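Local structure of salmonella typhimurium DB7155 bacteriophage DET7 tailspike (Bacteriophage, 2V5I) at residues A[27-32]-A[75-80]; A[96-101]-A[146-151]; A[306-311]-A[317-322]; A[532-537]-A[541-546]. The protein acts as the receptor-binding tailspike of the phage, binding and hydrolysing the O-antigen, presumably that of its Salmonella host. All blocks are in the same frame, centred on the assembly; numbering follows the deposited sequence. Where two conformers were deposited one is given.

Contact 1 of 4, residues A[27-32]-A[75-80]; sequences STLQDA and LIFNNM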
loop_
_atom_site.group_PDB
_atom_site.type_symbol
_atom_site.label_atom_id
_atom_site.label_comp_id
_atom_site.label_asym_id
_atom_site.label_seq_id
_atom_site.Cartn_x
_atom_site.Cartn_y
_atom_site.Cartn_z
ATOM N N SER A 27 -19.152 40.133 27.419
ATOM C CA SER A 27 -17.922 40.939 27.336
ATOM C C SER A 27 -16.679 40.208 27.884
ATOM O O SER A 27 -15.627 40.822 28.058
ATOM C CB SER A 27 -18.104 42.290 28.042
ATOM O OG SER A 27 -18.222 42.105 29.438
ATOM N N THR A 28 -16.818 38.914 28.177
ATOM C CA THR A 28 -15.653 38.045 28.362
ATOM C C THR A 28 -16.010 36.652 27.918
ATOM O O THR A 28 -17.171 36.249 28.040
ATOM C CB THR A 28 -15.149 37.990 29.812
ATOM O OG1 THR A 28 -16.106 37.333 30.650
ATOM C CG2 THR A 28 -14.847 39.396 30.330
ATOM N N LEU A 29 -15.025 35.910 27.413
ATOM C CA LEU A 29 -15.292 34.533 27.039
ATOM C C LEU A 29 -15.791 33.767 28.251
ATOM O O LEU A 29 -16.780 33.006 28.160
ATOM C CB LEU A 29 -14.058 33.913 26.418
ATOM C CG LEU A 29 -14.169 32.448 25.999
ATOM C CD1 LEU A 29 -15.330 32.277 25.032
ATOM C CD2 LEU A 29 -12.865 32.055 25.294
ATOM N N GLN A 30 -15.183 33.987 29.426
ATOM C CA GLN A 30 -15.680 33.339 30.659
ATOM C C GLN A 30 -17.162 33.624 30.935
ATOM O O GLN A 30 -17.920 32.708 31.290
ATOM C CB GLN A 30 -14.844 33.751 31.853
ATOM C CG GLN A 30 -15.273 33.120 33.134
ATOM C CD GLN A 30 -15.072 31.609 33.140
ATOM O OE1 GLN A 30 -13.933 31.131 33.316
ATOM N NE2 GLN A 30 -16.181 30.854 33.013
ATOM N N ASP A 31 -17.578 34.894 30.764
ATOM C CA ASP A 31 -18.970 35.233 30.994
ATOM C C ASP A 31 -19.894 34.413 30.083
ATOM O O ASP A 31 -20.955 33.925 30.499
ATOM C CB ASP A 31 -19.211 36.724 30.796
ATOM C CG ASP A 31 -18.649 37.587 31.954
ATOM O OD1 ASP A 31 -18.371 37.015 33.014
ATOM O OD2 ASP A 31 -18.468 38.827 31.762
ATOM N N ALA A 32 -19.513 34.266 28.806
ATOM C CA ALA A 32 -20.349 33.464 27.893
ATOM C C ALA A 32 -20.396 32.000 28.316
ATOM O O ALA A 32 -21.467 31.392 28.365
ATOM C CB ALA A 32 -19.814 33.591 26.464
ATOM N N LEU A 75 -4.482 30.658 25.453
ATOM C CA LEU A 75 -5.870 30.710 25.875
ATOM C C LEU A 75 -6.157 29.349 26.478
ATOM O O LEU A 75 -6.012 28.333 25.804
ATOM C CB LEU A 75 -6.762 30.997 24.677
ATOM C CG LEU A 75 -8.259 31.034 24.905
ATOM C CD1 LEU A 75 -8.634 32.076 26.009
ATOM C CD2 LEU A 75 -9.000 31.268 23.612
ATOM N N ILE A 76 -6.468 29.314 27.781
ATOM C CA ILE A 76 -6.517 28.068 28.572
ATOM C C ILE A 76 -7.949 27.667 28.882
ATOM O O ILE A 76 -8.677 28.441 29.482
ATOM C CB ILE A 76 -5.730 28.206 29.897
ATOM C CG1 ILE A 76 -4.289 28.598 29.601
ATOM C CG2 ILE A 76 -5.854 26.904 30.746
ATOM C CD1 ILE A 76 -3.533 29.154 30.805
ATOM N N PHE A 77 -8.303 26.427 28.520
ATOM C CA PHE A 77 -9.652 25.877 28.730
ATOM C C PHE A 77 -9.563 24.774 29.791
ATOM O O PHE A 77 -9.007 23.679 29.553
ATOM C CB PHE A 77 -10.237 25.260 27.447
ATOM C CG PHE A 77 -10.738 26.258 26.391
ATOM C CD1 PHE A 77 -10.544 27.625 26.500
ATOM C CD2 PHE A 77 -11.423 25.793 25.265
ATOM C CE1 PHE A 77 -11.052 28.494 25.502
ATOM C CE2 PHE A 77 -11.921 26.623 24.318
ATOM C CZ PHE A 77 -11.726 27.982 24.414
ATOM N N ASN A 78 -10.144 25.060 30.980
ATOM C CA ASN A 78 -10.173 24.158 32.123
ATOM C C ASN A 78 -11.540 23.577 32.367
ATOM O O ASN A 78 -12.567 24.208 32.077
ATOM C CB ASN A 78 -9.803 24.943 33.395
ATOM C CG ASN A 78 -8.393 25.482 33.379
ATOM O OD1 ASN A 78 -7.444 24.739 33.260
ATOM N ND2 ASN A 78 -8.256 26.804 33.513
ATOM N N ASN A 79 -11.554 22.350 32.892
ATOM C CA ASN A 79 -12.774 21.663 33.294
ATOM C C ASN A 79 -13.814 21.486 32.190
ATOM O O ASN A 79 -15.011 21.490 32.445
ATOM C CB ASN A 79 -13.380 22.369 34.501
ATOM C CG ASN A 79 -12.431 22.467 35.646
ATOM O OD1 ASN A 79 -11.725 21.500 35.972
ATOM N ND2 ASN A 79 -12.414 23.627 36.297
ATOM N N MET A 80 -13.359 21.242 30.953
ATOM C CA MET A 80 -14.300 20.825 29.912
ATOM C C MET A 80 -14.892 19.468 30.229
ATOM O O MET A 80 -14.188 18.548 30.618
ATOM C CB MET A 80 -13.623 20.747 28.554
ATOM C CG MET A 80 -13.026 22.105 28.084
ATOM S SD MET A 80 -12.493 22.138 26.344
ATOM C CE MET A 80 -14.075 22.280 25.558
#

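Contact 2 of 4, residues A[96-101]-A[146-151]; sequences TPWVIF and PQNVKD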
loop_
_atom_site.group_PDB
_atom_site.type_symbol
_atom_site.label_atom_id
_atom_site.label_comp_id
_atom_site.label_asym_id
_atom_site.label_seq_id
_atom_site.Cartn_x
_atom_site.Cartn_y
_atom_site.Cartn_z
ATOM N N THR A 96 3.087 39.953 14.465
ATOM C CA THR A 96 3.539 39.397 13.185
ATOM C C THR A 96 5.061 39.180 13.380
ATOM O O THR A 96 5.815 40.154 13.486
ATOM C CB THR A 96 3.280 40.363 12.023
ATOM O OG1 THR A 96 1.862 40.525 11.821
ATOM C CG2 THR A 96 3.874 39.879 10.744
ATOM N N PRO A 97 5.494 37.932 13.522
ATOM C CA PRO A 97 6.878 37.660 13.890
ATOM C C PRO A 97 7.859 37.792 12.709
ATOM O O PRO A 97 7.455 37.769 11.542
ATOM C CB PRO A 97 6.805 36.183 14.338
ATOM C CG PRO A 97 5.704 35.659 13.591
ATOM C CD PRO A 97 4.721 36.697 13.349
ATOM N N TRP A 98 9.169 37.904 12.992
ATOM C CA TRP A 98 10.210 37.768 11.999
ATOM C C TRP A 98 10.377 36.265 11.711
ATOM O O TRP A 98 10.548 35.457 12.626
ATOM C CB TRP A 98 11.532 38.291 12.494
ATOM C CG TRP A 98 11.525 39.786 12.679
ATOM C CD1 TRP A 98 11.294 40.444 13.820
ATOM C CD2 TRP A 98 11.746 40.758 11.668
ATOM N NE1 TRP A 98 11.363 41.836 13.598
ATOM C CE2 TRP A 98 11.623 42.039 12.281
ATOM C CE3 TRP A 98 12.016 40.695 10.317
ATOM C CZ2 TRP A 98 11.772 43.219 11.576
ATOM C CZ3 TRP A 98 12.155 41.913 9.598
ATOM C CH2 TRP A 98 12.031 43.133 10.236
ATOM N N VAL A 99 10.374 35.920 10.437
ATOM C CA VAL A 99 10.530 34.517 10.038
ATOM C C VAL A 99 11.605 34.352 8.969
ATOM O O VAL A 99 11.894 35.279 8.222
ATOM C CB VAL A 99 9.194 33.938 9.507
ATOM C CG1 VAL A 99 8.180 33.966 10.570
ATOM C CG2 VAL A 99 8.732 34.590 8.239
ATOM N N ILE A 100 12.195 33.147 8.912
ATOM C CA ILE A 100 13.004 32.733 7.779
ATOM C C ILE A 100 12.196 31.838 6.828
ATOM O O ILE A 100 11.103 31.355 7.176
ATOM C CB ILE A 100 14.325 32.036 8.197
ATOM C CG1 ILE A 100 14.029 30.793 9.024
ATOM C CG2 ILE A 100 15.243 33.010 8.902
ATOM C CD1 ILE A 100 15.187 29.826 9.167
ATOM N N PHE A 101 12.679 31.777 5.580
ATOM C CA PHE A 101 12.006 31.110 4.493
ATOM C C PHE A 101 13.031 30.419 3.597
ATOM O O PHE A 101 13.352 30.898 2.493
ATOM C CB PHE A 101 11.146 32.107 3.707
ATOM C CG PHE A 101 10.111 31.490 2.839
ATOM C CD1 PHE A 101 8.881 31.105 3.358
ATOM C CD2 PHE A 101 10.342 31.267 1.498
ATOM C CE1 PHE A 101 7.890 30.558 2.527
ATOM C CE2 PHE A 101 9.347 30.706 0.673
ATOM C CZ PHE A 101 8.132 30.367 1.198
ATOM N N PRO A 146 19.814 39.217 14.660
ATOM C CA PRO A 146 19.864 39.954 15.923
ATOM C C PRO A 146 19.206 39.245 17.092
ATOM O O PRO A 146 18.381 38.342 16.911
ATOM C CB PRO A 146 19.160 41.273 15.599
ATOM C CG PRO A 146 18.269 40.957 14.475
ATOM C CD PRO A 146 18.805 39.749 13.744
ATOM N N GLN A 147 19.606 39.601 18.303
ATOM C CA GLN A 147 19.144 38.922 19.503
ATOM C C GLN A 147 17.611 38.930 19.648
ATOM O O GLN A 147 17.025 37.965 20.107
ATOM C CB GLN A 147 19.820 39.500 20.751
ATOM C CG GLN A 147 19.695 38.611 21.967
ATOM C CD GLN A 147 20.408 37.280 21.758
ATOM O OE1 GLN A 147 21.549 37.228 21.285
ATOM N NE2 GLN A 147 19.717 36.193 22.071
ATOM N N ASN A 148 16.955 40.020 19.275
ATOM C CA ASN A 148 15.489 40.055 19.439
ATOM C C ASN A 148 14.772 39.036 18.536
ATOM O O ASN A 148 13.667 38.627 18.859
ATOM C CB ASN A 148 14.937 41.449 19.169
ATOM C CG ASN A 148 15.159 41.887 17.765
ATOM O OD1 ASN A 148 16.303 42.057 17.348
ATOM N ND2 ASN A 148 14.056 42.057 16.999
ATOM N N VAL A 149 15.353 38.726 17.386
ATOM C CA VAL A 149 14.782 37.687 16.497
ATOM C C VAL A 149 15.006 36.365 17.148
ATOM O O VAL A 149 14.113 35.527 17.242
ATOM C CB VAL A 149 15.378 37.757 15.103
ATOM C CG1 VAL A 149 15.054 36.529 14.241
ATOM C CG2 VAL A 149 14.963 39.038 14.423
ATOM N N LYS A 150 16.220 36.162 17.645
ATOM C CA LYS A 150 16.522 34.895 18.321
ATOM C C LYS A 150 15.710 34.647 19.591
ATOM O O LYS A 150 15.441 33.492 19.949
ATOM C CB LYS A 150 18.080 34.840 18.565
ATOM C CG LYS A 150 18.838 34.861 17.254
ATOM C CD LYS A 150 20.376 34.540 17.334
ATOM C CE LYS A 150 21.156 35.712 17.809
ATOM N NZ LYS A 150 22.633 35.443 17.791
ATOM N N ASP A 151 15.254 35.692 20.263
ATOM C CA ASP A 151 14.502 35.570 21.513
ATOM C C ASP A 151 12.969 35.444 21.301
ATOM O O ASP A 151 12.218 35.215 22.254
ATOM C CB ASP A 151 14.765 36.789 22.398
ATOM C CG ASP A 151 16.172 36.809 22.980
ATOM O OD1 ASP A 151 16.903 35.796 22.885
ATOM O OD2 ASP A 151 16.524 37.864 23.553
#

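Contact 3 of 4, residues A[306-311]-A[317-322]; sequences GDLPVS and QLPNNH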
loop_
_atom_site.group_PDB
_atom_site.type_symbol
_atom_site.label_atom_id
_atom_site.label_comp_id
_atom_site.label_asym_id
_atom_site.label_seq_id
_atom_site.Cartn_x
_atom_site.Cartn_y
_atom_site.Cartn_z
ATOM N N GLY A 306 11.737 7.653 35.282
ATOM C CA GLY A 306 10.303 7.478 34.991
ATOM C C GLY A 306 10.011 6.453 33.879
ATOM O O GLY A 306 8.836 6.254 33.474
ATOM N N ASP A 307 11.038 5.798 33.364
ATOM C CA ASP A 307 10.881 4.888 32.215
ATOM C C ASP A 307 11.617 3.562 32.476
ATOM O O ASP A 307 12.109 3.306 33.604
ATOM C CB ASP A 307 11.348 5.573 30.932
ATOM C CG ASP A 307 10.489 5.198 29.698
ATOM O OD1 ASP A 307 10.314 3.989 29.487
ATOM O OD2 ASP A 307 10.064 6.087 28.912
ATOM N N LEU A 308 11.702 2.710 31.470
ATOM C CA LEU A 308 12.415 1.423 31.638
ATOM C C LEU A 308 13.911 1.675 31.817
ATOM O O LEU A 308 14.514 2.469 31.073
ATOM C CB LEU A 308 12.179 0.508 30.450
ATOM C CG LEU A 308 10.705 0.222 30.147
ATOM C CD1 LEU A 308 10.515 -0.535 28.843
ATOM C CD2 LEU A 308 10.039 -0.523 31.249
ATOM N N PRO A 309 14.539 0.940 32.753
ATOM C CA PRO A 309 15.958 1.160 33.009
ATOM C C PRO A 309 16.902 0.697 31.889
ATOM O O PRO A 309 16.603 -0.216 31.119
ATOM C CB PRO A 309 16.176 0.394 34.342
ATOM C CG PRO A 309 15.254 -0.706 34.267
ATOM C CD PRO A 309 13.994 -0.114 33.636
ATOM N N VAL A 310 18.091 1.299 31.836
ATOM C CA VAL A 310 19.126 0.918 30.851
ATOM C C VAL A 310 19.626 -0.521 31.102
ATOM O O VAL A 310 19.985 -1.212 30.163
ATOM C CB VAL A 310 20.306 1.918 30.732
ATOM C CG1 VAL A 310 19.836 3.211 30.080
ATOM C CG2 VAL A 310 20.974 2.178 32.071
ATOM N N SER A 311 19.537 -0.989 32.343
ATOM C CA SER A 311 19.917 -2.373 32.631
ATOM C C SER A 311 19.020 -3.373 31.935
ATOM O O SER A 311 19.464 -4.482 31.625
ATOM C CB SER A 311 19.892 -2.637 34.141
ATOM O OG SER A 311 18.645 -2.284 34.692
ATOM N N GLN A 317 17.395 0.757 22.327
ATOM C CA GLN A 317 16.827 -0.609 22.296
ATOM C C GLN A 317 15.446 -0.734 22.996
ATOM O O GLN A 317 15.024 -1.838 23.311
ATOM C CB GLN A 317 17.844 -1.640 22.836
ATOM C CG GLN A 317 19.128 -1.591 22.047
ATOM C CD GLN A 317 20.017 -2.779 22.270
ATOM O OE1 GLN A 317 19.558 -3.854 22.641
ATOM N NE2 GLN A 317 21.314 -2.584 22.043
ATOM N N LEU A 318 14.750 0.368 23.258
ATOM C CA LEU A 318 13.426 0.266 23.875
ATOM C C LEU A 318 12.424 -0.440 22.972
ATOM O O LEU A 318 12.473 -0.270 21.747
ATOM C CB LEU A 318 12.877 1.618 24.279
ATOM C CG LEU A 318 13.566 2.282 25.492
ATOM C CD1 LEU A 318 13.104 3.749 25.556
ATOM C CD2 LEU A 318 13.323 1.566 26.798
ATOM N N PRO A 319 11.525 -1.223 23.578
ATOM C CA PRO A 319 10.425 -1.869 22.797
ATOM C C PRO A 319 9.273 -0.916 22.521
ATOM O O PRO A 319 8.160 -1.049 23.049
ATOM C CB PRO A 319 10.030 -3.017 23.710
ATOM C CG PRO A 319 10.182 -2.452 25.040
ATOM C CD PRO A 319 11.443 -1.601 24.998
ATOM N N ASN A 320 9.562 0.113 21.711
ATOM C CA ASN A 320 8.610 1.184 21.497
ATOM C C ASN A 320 7.385 0.742 20.767
ATOM O O ASN A 320 6.307 1.281 20.976
ATOM C CB ASN A 320 9.266 2.466 20.951
ATOM C CG ASN A 320 10.317 2.213 19.875
ATOM O OD1 ASN A 320 10.275 1.226 19.176
ATOM N ND2 ASN A 320 11.292 3.128 19.764
ATOM N N ASN A 321 7.568 -0.236 19.880
ATOM C CA ASN A 321 6.472 -0.938 19.223
ATOM C C ASN A 321 5.403 -0.071 18.570
ATOM O O ASN A 321 4.172 -0.367 18.684
ATOM C CB ASN A 321 5.793 -1.898 20.216
ATOM C CG ASN A 321 5.047 -3.050 19.484
ATOM O OD1 ASN A 321 5.365 -3.395 18.318
ATOM N ND2 ASN A 321 4.017 -3.557 20.116
ATOM N N HIS A 322 5.835 0.963 17.857
ATOM C CA HIS A 322 4.840 1.718 17.102
ATOM C C HIS A 322 4.334 0.927 15.893
ATOM O O HIS A 322 5.057 0.124 15.320
ATOM C CB HIS A 322 5.409 3.070 16.683
ATOM C CG HIS A 322 5.854 3.896 17.849
ATOM N ND1 HIS A 322 5.008 4.231 18.880
ATOM C CD2 HIS A 322 7.072 4.454 18.167
ATOM C CE1 HIS A 322 5.675 4.916 19.803
ATOM N NE2 HIS A 322 6.919 5.086 19.383
#

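Contact 4 of 4, residues A[532-537]-A[541-546]; sequences MSLYLD and LWALIR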
loop_
_atom_site.group_PDB
_atom_site.type_symbol
_atom_site.label_atom_id
_atom_site.label_comp_id
_atom_site.label_asym_id
_atom_site.label_seq_id
_atom_site.Cartn_x
_atom_site.Cartn_y
_atom_site.Cartn_z
ATOM N N MET A 532 40.803 -33.929 -14.348
ATOM C CA MET A 532 41.930 -33.702 -15.286
ATOM C C MET A 532 42.063 -32.227 -15.605
ATOM O O MET A 532 41.075 -31.581 -15.870
ATOM C CB MET A 532 41.602 -34.436 -16.602
ATOM C CG MET A 532 42.560 -34.188 -17.677
ATOM S SD MET A 532 41.976 -34.916 -19.225
ATOM C CE MET A 532 40.910 -33.586 -19.817
ATOM N N SER A 533 43.288 -31.702 -15.560
ATOM C CA SER A 533 43.591 -30.338 -16.033
ATOM C C SER A 533 44.589 -30.412 -17.182
ATOM O O SER A 533 45.541 -31.223 -17.155
ATOM C CB SER A 533 44.283 -29.568 -14.929
ATOM O OG SER A 533 43.431 -29.469 -13.819
ATOM N N LEU A 534 44.432 -29.562 -18.170
ATOM C CA LEU A 534 45.272 -29.593 -19.353
ATOM C C LEU A 534 46.285 -28.460 -19.374
ATOM O O LEU A 534 46.054 -27.348 -18.849
ATOM C CB LEU A 534 44.383 -29.468 -20.622
ATOM C CG LEU A 534 43.469 -30.671 -20.875
ATOM C CD1 LEU A 534 42.426 -30.320 -21.929
ATOM C CD2 LEU A 534 44.173 -31.928 -21.280
ATOM N N TYR A 535 47.435 -28.744 -19.955
ATOM C CA TYR A 535 48.506 -27.759 -20.039
ATOM C C TYR A 535 49.446 -28.084 -21.210
ATOM O O TYR A 535 49.501 -29.204 -21.733
ATOM C CB TYR A 535 49.301 -27.687 -18.719
ATOM C CG TYR A 535 50.103 -28.925 -18.345
ATOM C CD1 TYR A 535 49.533 -29.962 -17.643
ATOM C CD2 TYR A 535 51.452 -29.009 -18.649
ATOM C CE1 TYR A 535 50.276 -31.087 -17.311
ATOM C CE2 TYR A 535 52.228 -30.113 -18.293
ATOM C CZ TYR A 535 51.653 -31.142 -17.583
ATOM O OH TYR A 535 52.467 -32.239 -17.269
ATOM N N LEU A 536 50.229 -27.086 -21.571
ATOM C CA LEU A 536 51.263 -27.205 -22.601
ATOM C C LEU A 536 52.651 -27.334 -21.987
ATOM O O LEU A 536 52.981 -26.656 -20.997
ATOM C CB LEU A 536 51.276 -25.949 -23.493
ATOM C CG LEU A 536 50.021 -25.714 -24.310
ATOM C CD1 LEU A 536 50.049 -24.325 -24.959
ATOM C CD2 LEU A 536 49.842 -26.785 -25.324
ATOM N N ASP A 537 53.440 -28.228 -22.567
ATOM C CA ASP A 537 54.837 -28.432 -22.090
ATOM C C ASP A 537 55.654 -28.743 -23.317
ATOM O O ASP A 537 55.383 -29.690 -24.041
ATOM C CB ASP A 537 54.878 -29.558 -21.053
ATOM C CG ASP A 537 56.274 -29.799 -20.429
ATOM O OD1 ASP A 537 57.277 -29.311 -20.954
ATOM O OD2 ASP A 537 56.322 -30.511 -19.393
ATOM N N LEU A 541 50.540 -31.097 -25.806
ATOM C CA LEU A 541 49.423 -31.115 -24.856
ATOM C C LEU A 541 49.579 -32.262 -23.880
ATOM O O LEU A 541 49.692 -33.423 -24.281
ATOM C CB LEU A 541 48.108 -31.251 -25.606
ATOM C CG LEU A 541 46.856 -31.084 -24.768
ATOM C CD1 LEU A 541 46.726 -29.640 -24.230
ATOM C CD2 LEU A 541 45.578 -31.497 -25.558
ATOM N N TRP A 542 49.521 -31.913 -22.592
ATOM C CA TRP A 542 49.583 -32.847 -21.476
ATOM C C TRP A 542 48.345 -32.719 -20.586
ATOM O O TRP A 542 47.691 -31.671 -20.518
ATOM C CB TRP A 542 50.799 -32.523 -20.638
ATOM C CG TRP A 542 52.116 -32.920 -21.232
ATOM C CD1 TRP A 542 52.778 -32.303 -22.275
ATOM C CD2 TRP A 542 52.942 -34.020 -20.821
ATOM N NE1 TRP A 542 53.967 -32.952 -22.504
ATOM C CE2 TRP A 542 54.088 -34.008 -21.637
ATOM C CE3 TRP A 542 52.818 -35.010 -19.835
ATOM C CZ2 TRP A 542 55.115 -34.942 -21.494
ATOM C CZ3 TRP A 542 53.854 -35.944 -19.682
ATOM C CH2 TRP A 542 54.953 -35.924 -20.538
ATOM N N ALA A 543 48.032 -33.810 -19.892
ATOM C CA ALA A 543 46.993 -33.855 -18.866
ATOM C C ALA A 543 47.646 -34.115 -17.510
ATOM O O ALA A 543 48.466 -35.038 -17.367
ATOM C CB ALA A 543 45.962 -34.969 -19.133
ATOM N N LEU A 544 47.240 -33.343 -16.522
ATOM C CA LEU A 544 47.501 -33.587 -15.113
ATOM C C LEU A 544 46.234 -34.166 -14.492
ATOM O O LEU A 544 45.184 -33.548 -14.532
ATOM C CB LEU A 544 47.876 -32.274 -14.414
ATOM C CG LEU A 544 48.069 -32.346 -12.881
ATOM C CD1 LEU A 544 49.180 -33.302 -12.499
ATOM C CD2 LEU A 544 48.359 -30.930 -12.372
ATOM N N ILE A 545 46.329 -35.411 -13.992
ATOM C CA ILE A 545 45.165 -36.169 -13.589
ATOM C C ILE A 545 45.352 -36.644 -12.139
ATOM O O ILE A 545 46.409 -37.163 -11.800
ATOM C CB ILE A 545 44.973 -37.396 -14.489
ATOM C CG1 ILE A 545 44.578 -36.915 -15.883
ATOM C CG2 ILE A 545 43.912 -38.350 -13.917
ATOM C CD1 ILE A 545 44.576 -37.923 -16.941
ATOM N N ARG A 546 44.317 -36.489 -11.327
ATOM C CA ARG A 546 44.293 -37.115 -10.029
ATOM C C ARG A 546 43.522 -38.429 -10.157
ATOM O O ARG A 546 42.358 -38.412 -10.528
ATOM C CB ARG A 546 43.714 -36.232 -8.986
ATOM C CG ARG A 546 43.949 -36.804 -7.565
ATOM C CD ARG A 546 43.501 -35.909 -6.442
ATOM N NE ARG A 546 43.814 -36.553 -5.145
ATOM C CZ ARG A 546 43.156 -36.347 -4.010
ATOM N NH1 ARG A 546 42.181 -35.453 -3.924
ATOM N NH2 ARG A 546 43.519 -37.023 -2.917
HETATM O O HOH W 1 56.459 -32.689 -24.051
#

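Contact 1 of 4, residues A[27-32]-A[75-80]
The Phe77 ring is met by Leu29, whose CD2 comes to 4.0 Å from Phe77 CE1 on an oblique approach. Elsewhere the ring meets that of Phe56, the two planes inclined at about 55°, and it also touches Leu158 of the neighbouring strand. Leu29 and Phe77 cross at about a right angle. The leucine can span the gap because its CG stands anti to the backbone N (chi1 179°), which sends the isobutyl branch outward from the helix. The same methyl, Leu29 CD2, lies 4.3 Å from Leu75 CD2, so a single branch serves both strand residues. The strand 73-78 forms one side of a rung of the right-handed parallel beta-helix of the P22 tailspike family, hydrogen-bonded through its backbone to the strands 52-55 and 156-161. The helix 29-35 packs near the N-terminal end of this coil, and Leu29 also touches Val54 and Phe69; Leu75 shares the contact with Phe69. The start of that helix is capped at Thr28, the N-cap: Thr28 OG1 accepts a bond of 2.9 Å from Asp31 N, seen in one of two conformers of the threonine and so less certain. The first helical turn then closes with Ala32 N bonded to Thr28 O at 3.2 Å, while Leu29 N is bonded to Tyr46 OH. On the next residue, the amide oxygen of Gln30 is held by Asp55 N, a second link between the helix and the beginning of the solenoid.

Contact 2 of 4, residues A[96-101]-A[146-151]
Trp98 and Val149 supply the apolar part of this contact. Val149 CG2 reaches the indole near its root, 3.9 Å from Trp98 CG, with CB and CD1 of the same tryptophan nearly as close. The methyl makes an off-centre CH-pi contact, 4.3 Å from Val149 CG2 to the centroid of the five-membered ring and 29° off the ring normal. Val149 has CG1 anti to its backbone N (chi1 167°), a torsion that leaves CG2 as the branch facing the indole. Polar groups play a different part. Asn148 ND2 stands 4.3 Å from Trp98 NE1, a van der Waals neighbour at the indole. One turn along, Gln147 NE2 donates to Asp151 OD1 over 3.0 Å; the oxygen lies in the plane of the donor amide, whereas the donor sits above the carboxylate plane. The backbone of the strand is tied down nearby, since Trp98 N is bonded to Gln152 OE1 and the short strand 98-99 pairs with 121-122. Both segments belong to the long excursion between the strands 85-92 and 156-161 of the beta-helix, probably the counterpart of the dorsal fin of P22 tailspike. With one methyl against an aromatic ring, the joint between the segments depends on shape and dispersion, while the polar bonds run within the helical segment or to residues such as Gln152.

Contact 3 of 4, residues A[306-311]-A[317-322]
Leu308 and Leu318 share one torsional pattern: each carries CG anti to the carbonyl carbon and beside the backbone N (chi1 -56° and -71°), with an extended chi2, and these settings carry Leu318 CD2 onto Leu308 and Leu308 CD1 toward Leu318 and Pro319. The two side chains meet at a slant. Leu318 CD2 lies 4.0 Å from Leu308 CB and 4.1 Å from Leu308 CD1, so one methyl touches both the root and one end of the other leucine. The end of Leu308 goes further and reaches the proline at its CD, with Leu308 CD1 4.1 Å from Pro319 CD. Next to this apolar patch, Asp307 fixes the start of the leucine: its OD1 accepts Leu308 N at 2.7 Å through the anti lone pair. Both carboxylate oxygens have further partners, OD1 in Tyr273 OH and OD2 in Thr269 OG1. Pro319 is the centre of an inverse gamma turn, closed by a weak bond of 2.9 Å from Asn320 N to Leu318 O. Just beyond it, the Asn320 amide is held through both its polar atoms, ND2 by Asp340 O and Ser294 OG, OD1 by Arg366 NH2. Both segments lie in the long loop between the strands 290-291 and 323-330, so the contact folds this excursion from the beta-helix back on itself. Arg304 bonds to Leu308 O and also touches the Leu318 side chain. Between the two segments the chemistry is aliphatic and hence not directional, while hydrogen bonds to surrounding residues position each segment.

Contact 4 of 4, residues A[532-537]-A[541-546]
Ser533 and Leu544 form a reciprocal pair of backbone bonds, Ser533 N to Leu544 O and Leu544 N to Ser533 O, both 2.8 Å and nearly straight. Two residues on, Tyr535 and Trp542 repeat it: Trp542 N donates to Tyr535 O over 2.8 Å, and the return bond from Tyr535 N to Trp542 O measures 3.0 Å. A water molecule adds a bridge at the edge of the indole, in its plane, accepting from Trp542 NE1 at 2.9 Å and donating to Asp537 O. The backbone bonds make 531-537 and 540-546 an antiparallel beta hairpin, extended by the strand 552-556 into a small sheet of the C-terminal, intertwined part of the trimer. Met532 and Ser533 also pair with a strand of the second subunit, so the sheet runs on across the interface. On the side bearing Tyr535 and Trp542, the tyrosine takes the crowded position between backbone N and carbonyl carbon (chi1 66°), which lays its ring over the neighbouring strand. Trp542 CB then sits over one face, 3.6 Å from the centroid of the Tyr535 ring, a CH-pi contact; the two aromatic systems are nearly parallel but slid apart, with little overlap. Tyr535 OH is bonded to Arg554 NH1, and Asp537 CB lies 3.7 Å from Trp542 CD1. The other side is wholly apolar: Met532 CG packs 3.8 Å from Ala543 CB and equally close to Ile545 CG1, while Leu534 and Leu541 are touched by Met532 of the third subunit.

In the fold
Contacts 1 and 4 are buried, contacts 2 and 3 only partly so, and the difference tracks their place in the spike. Contact 1 belongs to the body of the beta-helix near its N-terminal end, where a helix meets a strand of the coil. Contacts 2 and 3 each lie within an excursion from the solenoid, a different one in each case, and no two contacts share a strand or helix. Contacts 1 to 3 rely on a few apolar touches, with an aromatic ring in contacts 1 and 2 and aliphatic groups alone in contact 3. Contact 4, whose centre lies about 99 Å from that of contact 1, adds a backbone hydrogen-bond ladder, and it alone is reached by other subunits.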